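Local coordinates for protein inorganic pyrophosphatase (Shewanella sp. AS-11, PDB 6LL8) that probably hydrolyses diphosphate to two phosphates with divalent metal ions, manganese being its usual cofactor, and here holds magnesium and the substrate analogue imidodiphosphate, at residues Gln86-Gly91 against Thr103-Glu108; Cys116-Ile121 against Met141-Ser146; Glu274-Lys279 against Pro300-Ala305. All blocks are in the same frame, centred on the assembly; numbering follows the deposited sequence. Where two conformers were deposited one is given.

How the contacts relate
The three contacts follow one another along the chain, each closing before the next begins. Contacts 1 and 2 both belong to the N-terminal DHH domain, their centres 24 Å apart. Contact 1 adds the edge strand 108-111 to the parallel sheet beside strand 88-94; contact 2, a few residues further on, packs helix 117-128 on helix 134-147 close to the magnesium ions. Contact 3 joins two helices of the C-terminal DHHA2 domain, its centre 33 Å from that of contact 1 and 28 Å from that of contact 2. The imidodiphosphate is bound by residues of both domains; contact 2 is the one close to the magnesium ions, while contact 1 lies near the calcium ion.

Contact 1: residues Gln86-Gly91 against Thr103-Glu108; sequences QATIVG and TSTPLE
L107 meets strand 88-94 first through its CB, which lies 3.6 Å from V90 O. The same CB stands 3.7 Å from I89 O, resting against two successive carbonyl oxygens. Its chi1 of 78° sets CG in the crowded position between the backbone N and the carbonyl carbon. From there CD1 continues anti to CA (chi2 166°) and ends 4.0 Å from CG2 of I89; the two side chains run side by side and point the same way. I89 has a second apolar neighbour in T103, whose CG2 comes to 3.7 Å from I89 CB. I71 and I84 also pack on I89, which is buried.

One residue past L107 the backbones pair directly. E108 N donates to V90 O over 3.1 Å, nearly straight at 173°, and G91 CA approaches E108 O at 3.0 Å in a CA-H...O contact. G91 and E108 thus form a parallel bridge, the point where strand 108-111 joins as the outermost strand of the DHH-domain sheet. On its other side strand 88-94 is hydrogen-bonded to strand 68-72, and E108 OE1 reaches across to Y70 OH.

Ahead of the bridge the chains diverge and a water bridges the two segments. It donates to I89 O and to P106 O, and it accepts from T105 OG1. The turn on this side is closed from within by T103 OG1, which donates to T105 O at 2.7 Å; a calcium ion, bound through G99 and L101, lies about 9 Å from the T103 side chain.

The strand edge is therefore satisfied in two ways, V90 O by a direct amide and I89 O by a water hydrogen, while L107 and T103 give I89 its apolar neighbours across the contact.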
loop_
_atom_site.group_PDB
_atom_site.type_symbol
_atom_site.label_atom_id
_atom_site.label_comp_id
_atom_site.label_asym_id
_atom_site.label_seq_id
_atom_site.Cartn_x
_atom_site.Cartn_y
_atom_site.Cartn_z
ATOM N N GLN A 86 -14.174 -1.603 18.233
ATOM C CA GLN A 86 -14.622 -2.627 19.194
ATOM C C GLN A 86 -13.610 -3.754 19.307
ATOM O O GLN A 86 -13.875 -4.735 20.006
ATOM C CB GLN A 86 -15.981 -3.168 18.770
ATOM C CG GLN A 86 -17.112 -2.150 18.922
ATOM C CD GLN A 86 -17.281 -1.292 17.703
ATOM O OE1 GLN A 86 -17.456 -1.798 16.587
ATOM N NE2 GLN A 86 -17.322 0.017 17.924
ATOM N N ALA A 87 -12.461 -3.613 18.662
ATOM C CA ALA A 87 -11.297 -4.510 18.824
ATOM C C ALA A 87 -10.298 -3.850 19.754
ATOM O O ALA A 87 -10.460 -2.666 20.102
ATOM C CB ALA A 87 -10.673 -4.796 17.484
ATOM N N THR A 88 -9.242 -4.559 20.084
ATOM C CA THR A 88 -8.118 -3.990 20.815
ATOM C C THR A 88 -6.921 -4.043 19.870
ATOM O O THR A 88 -6.467 -5.125 19.485
ATOM C CB THR A 88 -7.830 -4.755 22.095
ATOM O OG1 THR A 88 -8.988 -4.702 22.932
ATOM C CG2 THR A 88 -6.634 -4.187 22.821
ATOM N N ILE A 89 -6.407 -2.865 19.533
ATOM C CA ILE A 89 -5.174 -2.795 18.715
ATOM C C ILE A 89 -3.995 -3.025 19.646
ATOM O O ILE A 89 -3.751 -2.200 20.561
ATOM C CB ILE A 89 -5.063 -1.460 17.971
ATOM C CG1 ILE A 89 -6.227 -1.254 17.011
ATOM C CG2 ILE A 89 -3.735 -1.374 17.241
ATOM C CD1 ILE A 89 -6.379 0.143 16.483
ATOM N N VAL A 90 -3.289 -4.133 19.451
ATOM C CA VAL A 90 -2.121 -4.471 20.255
ATOM C C VAL A 90 -0.833 -3.979 19.618
ATOM O O VAL A 90 0.186 -3.875 20.301
ATOM C CB VAL A 90 -2.053 -5.964 20.592
ATOM C CG1 VAL A 90 -3.230 -6.354 21.477
ATOM C CG2 VAL A 90 -1.958 -6.850 19.359
ATOM N N GLY A 91 -0.873 -3.662 18.336
ATOM C CA GLY A 91 0.341 -3.232 17.655
ATOM C C GLY A 91 0.050 -2.566 16.344
ATOM O O GLY A 91 -1.012 -2.822 15.750
ATOM N N THR A 103 -6.133 4.070 20.567
ATOM C CA THR A 103 -6.440 2.956 21.481
ATOM C C THR A 103 -6.788 3.502 22.860
ATOM O O THR A 103 -6.465 4.649 23.174
ATOM C CB THR A 103 -5.279 1.960 21.564
ATOM O OG1 THR A 103 -4.211 2.572 22.307
ATOM C CG2 THR A 103 -4.795 1.496 20.214
ATOM N N SER A 104 -7.324 2.646 23.705
ATOM C CA SER A 104 -7.523 3.018 25.122
ATOM C C SER A 104 -6.408 2.428 25.985
ATOM O O SER A 104 -6.335 2.795 27.160
ATOM C CB SER A 104 -8.874 2.610 25.615
ATOM O OG SER A 104 -8.982 1.203 25.630
ATOM N N THR A 105 -5.573 1.556 25.427
ATOM C CA THR A 105 -4.582 0.766 26.138
ATOM C C THR A 105 -3.210 0.943 25.510
ATOM O O THR A 105 -3.087 1.089 24.284
ATOM C CB THR A 105 -4.994 -0.718 26.072
ATOM O OG1 THR A 105 -5.366 -1.040 24.734
ATOM C CG2 THR A 105 -6.150 -1.007 27.005
ATOM N N PRO A 106 -2.134 0.819 26.298
ATOM C CA PRO A 106 -0.783 0.769 25.738
ATOM C C PRO A 106 -0.692 -0.307 24.657
ATOM O O PRO A 106 -1.364 -1.349 24.684
ATOM C CB PRO A 106 0.110 0.472 26.942
ATOM C CG PRO A 106 -0.652 1.114 28.075
ATOM C CD PRO A 106 -2.106 0.819 27.775
ATOM N N LEU A 107 0.189 -0.055 23.703
ATOM C CA LEU A 107 0.391 -0.912 22.515
ATOM C C LEU A 107 1.840 -0.830 22.063
ATOM O O LEU A 107 2.616 -0.003 22.568
ATOM C CB LEU A 107 -0.546 -0.523 21.362
ATOM C CG LEU A 107 -0.145 0.709 20.545
ATOM C CD1 LEU A 107 -0.955 0.761 19.260
ATOM C CD2 LEU A 107 -0.285 2.019 21.321
ATOM N N GLU A 108 2.203 -1.679 21.119
ATOM C CA GLU A 108 3.467 -1.546 20.382
ATOM C C GLU A 108 3.257 -0.795 19.092
ATOM O O GLU A 108 2.278 -1.045 18.379
ATOM C CB GLU A 108 3.941 -2.876 19.855
ATOM C CG GLU A 108 4.330 -3.847 20.905
ATOM C CD GLU A 108 5.236 -4.938 20.374
ATOM O OE1 GLU A 108 5.273 -5.225 19.129
ATOM O OE2 GLU A 108 5.947 -5.423 21.209
HETATM O O HOH W 1 -3.455 -2.331 23.301
#

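Contact 2: residues Cys116-Ile121 against Met141-Ser146; sequences CSNTVI and MCAILS. Unlike the reference sequence in segment 116-121: S117 (reference Arg).
C116 and I144 form the centre of the contact, and the larger part of it is apolar. C116 SG, anti to its backbone N (chi1 -176°), points at helix 134-147 and comes to 3.5 Å from I144 CA and 3.7 Å from I144 CG1. It also lies 4.1 Å from A143 CB.

Two polar side chains touch the second helix with their heteroatoms, but against carbon. T119 OG1 sits 3.5 Å from I144 CD1, the two side chains crossing at about a right angle, and is hydrogen-bonded to D160 OD1. N118 ND2 passes 3.5 Å from A143 CB and bonds to the metal ligand D15, placing N118 in the second shell of the magnesium site.

No hydrogen bond joins the two segments. C116 is the N-cap of helix 117-128, its SG accepting a weak bond from N118 N at 3.4 Å.

An alanine in place of I144 would remove CG1, CG2 and CD1 and probably leave a gap between C116, T119 and helix 158-171, with C116 SG losing its CG1 contact.

The axes of the short segments 117-121 and 141-146 approach to 8.9 Å, at 140° between their directions, closer to antiparallel than parallel. I144 carries the packing onward to C163, V164 and L167 of helix 158-171, while C142 and L145 turn to helix 176-187; C116 also touches the metal ligand D147 at the end of helix 134-147.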
loop_
_atom_site.group_PDB
_atom_site.type_symbol
_atom_site.label_atom_id
_atom_site.label_comp_id
_atom_site.label_asym_id
_atom_site.label_seq_id
_atom_site.Cartn_x
_atom_site.Cartn_y
_atom_site.Cartn_z
ATOM N N CYS A 116 9.242 0.370 3.124
ATOM C CA CYS A 116 8.316 -0.772 3.143
ATOM C C CYS A 116 8.049 -1.218 4.576
ATOM O O CYS A 116 9.002 -1.288 5.368
ATOM C CB CYS A 116 8.894 -1.885 2.303
ATOM S SG CYS A 116 7.800 -3.305 2.135
ATOM N N SER A 117 6.812 -1.597 4.889
ATOM C CA SER A 117 6.540 -2.148 6.222
ATOM C C SER A 117 7.380 -3.386 6.466
ATOM O O SER A 117 7.789 -3.649 7.612
ATOM C CB SER A 117 5.082 -2.514 6.394
ATOM O OG SER A 117 4.205 -1.422 6.259
ATOM N N ASN A 118 7.626 -4.190 5.450
ATOM C CA ASN A 118 8.396 -5.440 5.616
ATOM C C ASN A 118 9.847 -5.154 5.968
ATOM O O ASN A 118 10.472 -6.045 6.567
ATOM C CB ASN A 118 8.253 -6.371 4.409
ATOM C CG ASN A 118 7.011 -7.231 4.473
ATOM O OD1 ASN A 118 7.069 -8.304 5.085
ATOM N ND2 ASN A 118 5.879 -6.756 3.962
ATOM N N THR A 119 10.373 -3.978 5.655
ATOM C CA THR A 119 11.720 -3.584 6.146
ATOM C C THR A 119 11.684 -3.513 7.666
ATOM O O THR A 119 12.635 -3.958 8.354
ATOM C CB THR A 119 12.163 -2.293 5.489
ATOM O OG1 THR A 119 12.204 -2.548 4.085
ATOM C CG2 THR A 119 13.497 -1.798 5.988
ATOM N N VAL A 120 10.624 -2.929 8.208
ATOM C CA VAL A 120 10.467 -2.823 9.674
ATOM C C VAL A 120 10.220 -4.219 10.261
ATOM O O VAL A 120 10.762 -4.555 11.317
ATOM C CB VAL A 120 9.344 -1.851 10.033
ATOM C CG1 VAL A 120 9.331 -1.640 11.549
ATOM C CG2 VAL A 120 9.493 -0.525 9.318
ATOM N N ILE A 121 9.419 -5.065 9.620
ATOM C CA ILE A 121 9.217 -6.425 10.137
ATOM C C ILE A 121 10.551 -7.162 10.164
ATOM O O ILE A 121 10.796 -7.892 11.118
ATOM C CB ILE A 121 8.127 -7.134 9.319
ATOM C CG1 ILE A 121 6.789 -6.414 9.487
ATOM C CG2 ILE A 121 8.025 -8.588 9.721
ATOM C CD1 ILE A 121 5.701 -6.876 8.539
ATOM N N MET A 141 11.048 -9.915 0.631
ATOM C CA MET A 141 11.897 -9.296 -0.394
ATOM C C MET A 141 11.028 -8.690 -1.494
ATOM O O MET A 141 11.242 -7.541 -1.909
ATOM C CB MET A 141 12.823 -10.363 -0.953
ATOM C CG MET A 141 13.780 -9.861 -2.030
ATOM S SD MET A 141 14.350 -11.146 -3.163
ATOM C CE MET A 141 12.816 -11.471 -4.021
ATOM N N CYS A 142 10.066 -9.470 -1.975
ATOM C CA CYS A 142 9.181 -8.984 -3.055
ATOM C C CYS A 142 8.407 -7.763 -2.575
ATOM O O CYS A 142 8.239 -6.791 -3.341
ATOM C CB CYS A 142 8.223 -10.059 -3.524
ATOM S SG CYS A 142 8.999 -11.374 -4.467
ATOM N N ALA A 143 7.864 -7.807 -1.368
ATOM C CA ALA A 143 7.104 -6.653 -0.875
ATOM C C ALA A 143 7.956 -5.386 -0.879
ATOM O O ALA A 143 7.465 -4.307 -1.272
ATOM C CB ALA A 143 6.583 -6.917 0.510
ATOM N N ILE A 144 9.222 -5.482 -0.477
ATOM C CA ILE A 144 10.075 -4.282 -0.398
ATOM C C ILE A 144 10.394 -3.806 -1.813
ATOM O O ILE A 144 10.403 -2.598 -2.061
ATOM C CB ILE A 144 11.336 -4.562 0.435
ATOM C CG1 ILE A 144 11.008 -5.028 1.857
ATOM C CG2 ILE A 144 12.214 -3.311 0.457
ATOM C CD1 ILE A 144 12.147 -5.692 2.559
ATOM N N LEU A 145 10.685 -4.720 -2.726
ATOM C CA LEU A 145 10.916 -4.342 -4.133
ATOM C C LEU A 145 9.694 -3.646 -4.708
ATOM O O LEU A 145 9.824 -2.722 -5.521
ATOM C CB LEU A 145 11.262 -5.588 -4.938
ATOM C CG LEU A 145 12.656 -6.143 -4.703
ATOM C CD1 LEU A 145 12.707 -7.569 -5.226
ATOM C CD2 LEU A 145 13.727 -5.284 -5.347
ATOM N N SER A 146 8.493 -4.067 -4.339
ATOM C CA SER A 146 7.246 -3.457 -4.837
ATOM C C SER A 146 7.086 -2.060 -4.244
ATOM O O SER A 146 6.904 -1.086 -4.996
ATOM C CB SER A 146 6.072 -4.343 -4.523
ATOM O OG SER A 146 4.941 -3.813 -5.153
#

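Contact 3: residues Glu274-Lys279 against Pro300-Ala305; sequences ERAYGK and PALQDA
A276 and Y277 of the short helix 272-277 pack against A301, L302 and A305 of helix 294-307, a helix-to-helix contact on the surface of the DHHA2 domain, whose core is a five-stranded mixed sheet. Three alanines let the backbones come close, A276 and A301 being the nearest pair across the two segments.

A276 points its CB at the second helix. That methyl stands 3.8 Å from L302 CD2 and 4.5 Å from A305 CB, so it sits between the L302 branch and the A305 methyl. It also lies over the centre of the Y277 ring, 3.8 Å above the plane, so one face of the ring is covered by the preceding residue of its own helix.

The Y277 ring leaves its helix with CG anti to the carbonyl carbon (chi1 -51°), and the far end of the ring leans toward helix 294-307. CE1 meets A301 CB at 3.8 Å, while the hydroxyl end crosses obliquely to the L302 side chain, with CZ 3.9 Å from L302 CG. L302 was modelled in two conformers, so the details of this meeting are less certain. The hydroxyl has its polar partner in V298 O, one turn earlier on the same helix as L302. L302 in turn touches M208 of strand 203-208, tying this layer to the sheet.

R275, also modelled in two conformers, approaches A305 in the one given. The chain bends at chi3 (-65°), which sets NE. NH1 comes to 3.7 Å from A305 O, which lies in the guanidinium plane at its edge, too far for a hydrogen bond. The charge is met by a salt bridge from NE to D271, and NH2 bonds to S269.

Between the backbones, the A301 methyl carbon CB lies 3.3 Å from A276 O.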
loop_
_atom_site.group_PDB
_atom_site.type_symbol
_atom_site.label_atom_id
_atom_site.label_comp_id
_atom_site.label_asym_id
_atom_site.label_seq_id
_atom_site.Cartn_x
_atom_site.Cartn_y
_atom_site.Cartn_z
ATOM N N GLU A 274 -3.501 22.932 -8.138
ATOM C CA GLU A 274 -2.808 24.239 -8.105
ATOM C C GLU A 274 -2.388 24.539 -6.661
ATOM O O GLU A 274 -1.220 24.868 -6.434
ATOM C CB GLU A 274 -3.728 25.314 -8.696
ATOM C CG GLU A 274 -3.115 26.706 -8.760
ATOM C CD GLU A 274 -3.763 27.651 -9.766
ATOM O OE1 GLU A 274 -4.982 27.529 -10.023
ATOM O OE2 GLU A 274 -3.041 28.506 -10.298
ATOM N N ARG A 275 -3.318 24.412 -5.721
ATOM C CA ARG A 275 -3.062 24.760 -4.300
ATOM C C ARG A 275 -2.091 23.745 -3.684
ATOM O O ARG A 275 -1.154 24.164 -2.956
ATOM C CB ARG A 275 -4.363 24.843 -3.498
ATOM C CG ARG A 275 -5.204 26.081 -3.797
ATOM C CD ARG A 275 -6.355 26.209 -2.815
ATOM N NE ARG A 275 -7.258 25.084 -3.001
ATOM C CZ ARG A 275 -7.466 24.075 -2.144
ATOM N NH1 ARG A 275 -6.858 24.012 -0.973
ATOM N NH2 ARG A 275 -8.303 23.118 -2.469
ATOM N N ALA A 276 -2.300 22.458 -3.911
ATOM C CA ALA A 276 -1.482 21.434 -3.231
ATOM C C ALA A 276 -0.068 21.373 -3.807
ATOM O O ALA A 276 0.861 21.218 -3.013
ATOM C CB ALA A 276 -2.158 20.091 -3.297
ATOM N N TYR A 277 0.101 21.430 -5.128
ATOM C CA TYR A 277 1.362 21.082 -5.824
ATOM C C TYR A 277 1.918 22.249 -6.633
ATOM O O TYR A 277 3.009 22.096 -7.204
ATOM C CB TYR A 277 1.162 19.867 -6.740
ATOM C CG TYR A 277 0.513 18.695 -6.041
ATOM C CD1 TYR A 277 1.097 18.108 -4.938
ATOM C CD2 TYR A 277 -0.692 18.183 -6.486
ATOM C CE1 TYR A 277 0.505 17.029 -4.303
ATOM C CE2 TYR A 277 -1.300 17.114 -5.856
ATOM C CZ TYR A 277 -0.705 16.538 -4.754
ATOM O OH TYR A 277 -1.346 15.494 -4.152
ATOM N N GLY A 278 1.138 23.321 -6.797
ATOM C CA GLY A 278 1.534 24.398 -7.711
ATOM C C GLY A 278 1.450 23.962 -9.153
ATOM O O GLY A 278 2.068 24.612 -10.021
ATOM N N LYS A 279 0.618 22.962 -9.445
ATOM C CA LYS A 279 0.461 22.420 -10.808
ATOM C C LYS A 279 -1.007 22.248 -11.124
ATOM O O LYS A 279 -1.625 21.285 -10.690
ATOM C CB LYS A 279 1.237 21.123 -10.897
ATOM C CG LYS A 279 2.717 21.350 -10.708
ATOM C CD LYS A 279 3.572 20.202 -11.083
ATOM C CE LYS A 279 5.027 20.500 -10.864
ATOM N NZ LYS A 279 5.907 19.454 -11.414
ATOM N N PRO A 300 1.050 14.262 1.607
ATOM C CA PRO A 300 1.377 15.335 2.546
ATOM C C PRO A 300 0.885 16.710 2.103
ATOM O O PRO A 300 0.269 17.439 2.889
ATOM C CB PRO A 300 2.902 15.259 2.673
ATOM C CG PRO A 300 3.208 13.823 2.389
ATOM C CD PRO A 300 2.236 13.444 1.290
ATOM N N ALA A 301 1.146 17.062 0.863
ATOM C CA ALA A 301 0.780 18.407 0.380
ATOM C C ALA A 301 -0.735 18.535 0.324
ATOM O O ALA A 301 -1.248 19.621 0.538
ATOM C CB ALA A 301 1.400 18.699 -0.964
ATOM N N LEU A 302 -1.435 17.461 -0.020
ATOM C CA LEU A 302 -2.918 17.516 -0.049
ATOM C C LEU A 302 -3.445 17.705 1.365
ATOM O O LEU A 302 -4.337 18.539 1.586
ATOM C CB LEU A 302 -3.555 16.247 -0.595
ATOM C CG LEU A 302 -3.541 16.053 -2.093
ATOM C CD1 LEU A 302 -4.000 14.647 -2.395
ATOM C CD2 LEU A 302 -4.439 17.052 -2.798
ATOM N N GLN A 303 -2.936 16.913 2.303
ATOM C CA GLN A 303 -3.449 16.961 3.689
ATOM C C GLN A 303 -3.186 18.361 4.234
ATOM O O GLN A 303 -4.072 18.958 4.865
ATOM C CB GLN A 303 -2.858 15.829 4.537
ATOM C CG GLN A 303 -3.459 15.837 5.928
ATOM C CD GLN A 303 -3.384 14.480 6.535
ATOM O OE1 GLN A 303 -3.793 13.506 5.887
ATOM N NE2 GLN A 303 -2.858 14.459 7.768
ATOM N N ASP A 304 -2.014 18.901 3.981
ATOM C CA ASP A 304 -1.683 20.236 4.506
ATOM C C ASP A 304 -2.625 21.269 3.875
ATOM O O ASP A 304 -3.037 22.200 4.612
ATOM C CB ASP A 304 -0.213 20.547 4.288
ATOM C CG ASP A 304 0.759 19.778 5.154
ATOM O OD1 ASP A 304 0.328 19.167 6.191
ATOM O OD2 ASP A 304 1.932 19.761 4.759
ATOM N N ALA A 305 -2.989 21.114 2.594
ATOM C CA ALA A 305 -3.869 22.069 1.882
ATOM C C ALA A 305 -5.281 22.049 2.466
ATOM O O ALA A 305 -5.931 23.097 2.478
ATOM C CB ALA A 305 -3.971 21.824 0.400
#